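Local coordinates for protein DsbA-like disulfide oxidoreductase (Wolbachia endosymbiont of Drosophila melanogaster, PDB 6EEZ) that acts as a disulfide isomerase of the DsbA-like, thioredoxin-fold type, shuffling disulfides in substrate proteins by thiol-disulfide exchange, at residues A[95-98]-A[99-103]; A[109-112]-A[113-116]. One frame throughout, in Å; residues are numbered along the deposited sequence.

Interaction 1. Residues A[95-98]-A[99-103]; sequences KYFD and FHHAA
An aromatic cluster of F97, H100 and H101 lies along the first turns of helix 96-105, part of the helical insertion that sets DsbA-like proteins apart from plain thioredoxin. Four successive i to i+4 backbone bonds build these turns: F99 N to K95 O, H100 N to Y96 O, H101 N to F97 O and A102 N to D98 O. The third is the shortest, 2.8 Å between H101 N and F97 O, with its donor tilted 29° from the carbonyl plane. The F97 ring, its CG anti to the backbone N (chi1 -177°), leans along the helix and borders both histidine rings. Toward H100, F97 CE1 comes within 4.1 Å of H100 CD2; the two planes are 24° apart, but the rings are offset, with centroids 5.6 Å apart, and share little face area. The F97 and H101 side chains leave the helix in a common direction, F97 CE2 meeting H101 CB at 4.0 Å, and these rings too are near parallel without real overlap. Beyond the cluster, F97 and H101 both rest on K56 of helix 52-60, and H101 NE2 is hydrogen-bonded to N53 OD1 of that helix. The imidazole of H100 meets the ring of F68 and approaches the C45-C48 disulfide without contact. Y96 turns to the neighbouring flank of the helix, where its OH is hydrogen-bonded to D70 OD2. F99 packs its ring onto S84 and A85 of helix 76-91 and onto I118 and V119 of helix 112-121. One turn separates Y96 from H100, whose side chains approach loosely: Y96 CE2 stands 4.1 Å from H100 CB, while Y96 OH stays 4.0 Å from H100 ND1.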
loop_
_atom_site.group_PDB
_atom_site.type_symbol
_atom_site.label_atom_id
_atom_site.label_comp_id
_atom_site.label_asym_id
_atom_site.label_seq_id
_atom_site.Cartn_x
_atom_site.Cartn_y
_atom_site.Cartn_z
ATOM N N LYS A 95 -8.953 1.108 10.913
ATOM C CA LYS A 95 -9.585 -0.024 10.246
ATOM C C LYS A 95 -8.990 -0.240 8.842
ATOM O O LYS A 95 -9.298 -1.235 8.177
ATOM C CB LYS A 95 -11.095 0.194 10.163
ATOM C CG LYS A 95 -11.802 0.234 11.541
ATOM C CD LYS A 95 -12.488 -1.073 11.860
ATOM C CE LYS A 95 -12.810 -1.239 13.354
ATOM N NZ LYS A 95 -14.274 -1.411 13.572
ATOM N N TYR A 96 -8.132 0.681 8.393
ATOM C CA TYR A 96 -7.611 0.571 7.041
ATOM C C TYR A 96 -6.789 -0.711 6.893
ATOM O O TYR A 96 -6.965 -1.430 5.920
ATOM C CB TYR A 96 -6.756 1.779 6.633
ATOM C CG TYR A 96 -6.076 1.520 5.308
ATOM C CD1 TYR A 96 -6.722 1.779 4.116
ATOM C CD2 TYR A 96 -4.822 0.948 5.259
ATOM C CE1 TYR A 96 -6.127 1.508 2.914
ATOM C CE2 TYR A 96 -4.226 0.675 4.076
ATOM C CZ TYR A 96 -4.863 0.958 2.903
ATOM O OH TYR A 96 -4.214 0.663 1.725
ATOM N N PHE A 97 -5.904 -1.008 7.841
ATOM C CA PHE A 97 -5.093 -2.211 7.707
ATOM C C PHE A 97 -5.958 -3.479 7.705
ATOM O O PHE A 97 -5.594 -4.486 7.073
ATOM C CB PHE A 97 -4.040 -2.311 8.813
ATOM C CG PHE A 97 -3.133 -3.515 8.668
ATOM C CD1 PHE A 97 -1.996 -3.455 7.859
ATOM C CD2 PHE A 97 -3.436 -4.717 9.319
ATOM C CE1 PHE A 97 -1.171 -4.552 7.716
ATOM C CE2 PHE A 97 -2.626 -5.826 9.172
ATOM C CZ PHE A 97 -1.484 -5.747 8.375
ATOM N N ASP A 98 -7.088 -3.438 8.413
ATOM C CA ASP A 98 -7.987 -4.592 8.477
ATOM C C ASP A 98 -8.655 -4.850 7.141
ATOM O O ASP A 98 -8.786 -5.997 6.716
ATOM C CB ASP A 98 -9.049 -4.389 9.552
ATOM C CG ASP A 98 -8.464 -4.377 10.926
ATOM O OD1 ASP A 98 -7.369 -4.947 11.104
ATOM O OD2 ASP A 98 -9.101 -3.817 11.833
ATOM N N PHE A 99 -9.082 -3.785 6.475
ATOM C CA PHE A 99 -9.604 -3.935 5.135
ATOM C C PHE A 99 -8.474 -4.434 4.245
ATOM O O PHE A 99 -8.644 -5.394 3.507
ATOM C CB PHE A 99 -10.178 -2.628 4.598
ATOM C CG PHE A 99 -10.806 -2.779 3.249
ATOM C CD1 PHE A 99 -12.132 -3.163 3.134
ATOM C CD2 PHE A 99 -10.056 -2.606 2.092
ATOM C CE1 PHE A 99 -12.708 -3.335 1.895
ATOM C CE2 PHE A 99 -10.627 -2.777 0.842
ATOM C CZ PHE A 99 -11.959 -3.142 0.746
ATOM N N HIS A 100 -7.318 -3.783 4.345
ATOM C CA HIS A 100 -6.141 -4.119 3.548
ATOM C C HIS A 100 -5.831 -5.607 3.591
ATOM O O HIS A 100 -5.696 -6.256 2.552
ATOM C CB HIS A 100 -4.932 -3.315 4.051
ATOM C CG HIS A 100 -3.611 -3.744 3.484
ATOM N ND1 HIS A 100 -3.036 -3.130 2.387
ATOM C CD2 HIS A 100 -2.732 -4.694 3.880
ATOM C CE1 HIS A 100 -1.866 -3.681 2.130
ATOM N NE2 HIS A 100 -1.653 -4.638 3.021
ATOM N N HIS A 101 -5.717 -6.140 4.803
ATOM C CA HIS A 101 -5.261 -7.508 4.991
ATOM C C HIS A 101 -6.341 -8.503 4.558
ATOM O O HIS A 101 -6.038 -9.564 3.984
ATOM C CB HIS A 101 -4.872 -7.750 6.455
ATOM C CG HIS A 101 -4.081 -8.997 6.662
ATOM N ND1 HIS A 101 -4.638 -10.156 7.156
ATOM C CD2 HIS A 101 -2.780 -9.277 6.420
ATOM C CE1 HIS A 101 -3.710 -11.093 7.218
ATOM N NE2 HIS A 101 -2.572 -10.586 6.780
ATOM N N ALA A 102 -7.599 -8.165 4.828
ATOM C CA ALA A 102 -8.704 -9.000 4.360
ATOM C C ALA A 102 -8.768 -9.015 2.839
ATOM O O ALA A 102 -9.050 -10.045 2.251
ATOM C CB ALA A 102 -10.031 -8.522 4.933
ATOM N N ALA A 103 -8.515 -7.880 2.195
ATOM C CA ALA A 103 -8.571 -7.831 0.743
ATOM C C ALA A 103 -7.477 -8.723 0.159
ATOM O O ALA A 103 -7.707 -9.469 -0.802
ATOM C CB ALA A 103 -8.432 -6.411 0.250
#

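Interaction 2. Residues A[109-112]-A[113-116]; sequences EFSD and ESIL
S111 and S114 clasp each other at the start of helix 112-121. From its CB, which passes 3.4 Å from E113 OE2, the S111 side chain turns OG between its own backbone N and carbonyl carbon (chi1 54°), facing the first helical turn. There OG accepts a weak hydrogen bond from S114 N, 3.4 Å long but fairly straight at 161°. The S111 carbonyl oxygen is gripped twice: by I115 N at 3.1 Å, nearly along the C=O axis, and by S114 OG at 3.0 Å, which comes in at a wide angle to that axis. With chi1 at 72°, S114 OG swings back over the start of the helix to reach this oxygen, and it looks loosely onto the rim of the F110 ring. One residue on, L116 N bonds to D112 O and carries the helical pattern forward. The bend of E113 at chi2 brings its carboxylate back beside S111 and D112, whereas the carboxylate of D112 turns to a salt bridge with K80 of helix 76-91. Acidic groups at a helix's N-terminal end would probably interact favourably with its dipole. F110 enters from the preceding loop, its CB meeting I115 CD1 at 4.2 Å; its ring meets that of H106 and packs on A77 and A81. A serine just before the first helical residue, its OG accepting (here weakly) from the backbone N three residues on, is an N-cap, with the S114 hydroxyl as a second clasp.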
loop_
_atom_site.group_PDB
_atom_site.type_symbol
_atom_site.label_atom_id
_atom_site.label_comp_id
_atom_site.label_asym_id
_atom_site.label_seq_id
_atom_site.Cartn_x
_atom_site.Cartn_y
_atom_site.Cartn_z
ATOM N N GLU A 109 -11.756 -13.389 -7.275
ATOM C CA GLU A 109 -11.939 -12.018 -7.769
ATOM C C GLU A 109 -13.005 -11.246 -6.994
ATOM O O GLU A 109 -14.020 -11.810 -6.561
ATOM C CB GLU A 109 -12.314 -12.020 -9.257
ATOM C CG GLU A 109 -11.121 -11.821 -10.187
ATOM C CD GLU A 109 -11.529 -11.548 -11.624
ATOM O OE1 GLU A 109 -12.736 -11.328 -11.882
ATOM O OE2 GLU A 109 -10.627 -11.554 -12.496
ATOM N N PHE A 110 -12.780 -9.945 -6.833
ATOM C CA PHE A 110 -13.696 -9.127 -6.052
ATOM C C PHE A 110 -15.024 -8.930 -6.783
ATOM O O PHE A 110 -15.087 -8.911 -8.018
ATOM C CB PHE A 110 -13.072 -7.766 -5.715
ATOM C CG PHE A 110 -11.790 -7.862 -4.941
ATOM C CD1 PHE A 110 -11.804 -8.279 -3.617
ATOM C CD2 PHE A 110 -10.573 -7.547 -5.534
ATOM C CE1 PHE A 110 -10.637 -8.387 -2.897
ATOM C CE2 PHE A 110 -9.397 -7.645 -4.817
ATOM C CZ PHE A 110 -9.428 -8.057 -3.488
ATOM N N SER A 111 -16.077 -8.810 -5.987
ATOM C CA SER A 111 -17.398 -8.405 -6.444
ATOM C C SER A 111 -17.927 -7.387 -5.435
ATOM O O SER A 111 -17.381 -7.270 -4.335
ATOM C CB SER A 111 -18.341 -9.602 -6.557
ATOM O OG SER A 111 -18.386 -10.322 -5.345
ATOM N N ASP A 112 -18.961 -6.642 -5.814
ATOM C CA ASP A 112 -19.519 -5.615 -4.946
ATOM C C ASP A 112 -19.836 -6.226 -3.599
ATOM O O ASP A 112 -19.545 -5.651 -2.547
ATOM C CB ASP A 112 -20.788 -5.014 -5.548
ATOM C CG ASP A 112 -20.536 -4.264 -6.836
ATOM O OD1 ASP A 112 -19.411 -4.316 -7.374
ATOM O OD2 ASP A 112 -21.486 -3.626 -7.324
ATOM N N GLU A 113 -20.405 -7.424 -3.657
ATOM C CA GLU A 113 -20.932 -8.097 -2.483
ATOM C C GLU A 113 -19.797 -8.536 -1.560
ATOM O O GLU A 113 -19.827 -8.270 -0.360
ATOM C CB GLU A 113 -21.780 -9.310 -2.896
ATOM C CG GLU A 113 -22.855 -9.018 -3.967
ATOM C CD GLU A 113 -22.364 -9.235 -5.407
ATOM O OE1 GLU A 113 -22.866 -10.169 -6.078
ATOM O OE2 GLU A 113 -21.494 -8.468 -5.874
ATOM N N SER A 114 -18.798 -9.199 -2.134
ATOM C CA SER A 114 -17.679 -9.726 -1.365
ATOM C C SER A 114 -16.901 -8.608 -0.665
ATOM O O SER A 114 -16.379 -8.806 0.434
ATOM C CB SER A 114 -16.737 -10.516 -2.269
ATOM O OG SER A 114 -16.016 -9.633 -3.112
ATOM N N ILE A 115 -16.818 -7.444 -1.311
ATOM C CA ILE A 115 -16.210 -6.267 -0.699
ATOM C C ILE A 115 -17.033 -5.808 0.513
ATOM O O ILE A 115 -16.457 -5.407 1.519
ATOM C CB ILE A 115 -16.063 -5.097 -1.716
ATOM C CG1 ILE A 115 -14.966 -5.420 -2.733
ATOM C CG2 ILE A 115 -15.716 -3.780 -1.007
ATOM C CD1 ILE A 115 -14.807 -4.389 -3.834
ATOM N N LEU A 116 -18.362 -5.868 0.427
ATOM C CA LEU A 116 -19.216 -5.541 1.585
ATOM C C LEU A 116 -19.071 -6.557 2.710
ATOM O O LEU A 116 -19.006 -6.184 3.876
ATOM C CB LEU A 116 -20.696 -5.451 1.194
ATOM C CG LEU A 116 -21.147 -4.234 0.375
ATOM C CD1 LEU A 116 -22.666 -4.271 0.165
ATOM C CD2 LEU A 116 -20.744 -2.925 1.031
#

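Interactions 1 and 2 lie on consecutive helices, 96-105 and 112-121, of the helical insertion in the thioredoxin fold, their centres about 14 Å apart. They touch directly: A103 O lies 3.5 Å from F110 CZ, and F99 CZ meets I115 CG2 at 4.2 Å. Helix 76-91 offers both a common surface, with S84 in contact with F99 of interaction 1 and I115 of interaction 2. Of the two, interaction 1 lies deeper, about 10 Å from the centre of the chain against about 19 Å, and brings H100 near the C45-C48 disulfide. Even so, F110 of interaction 2 reaches Y43 and S44, just ahead of C45, and Y43 is also touched by A103.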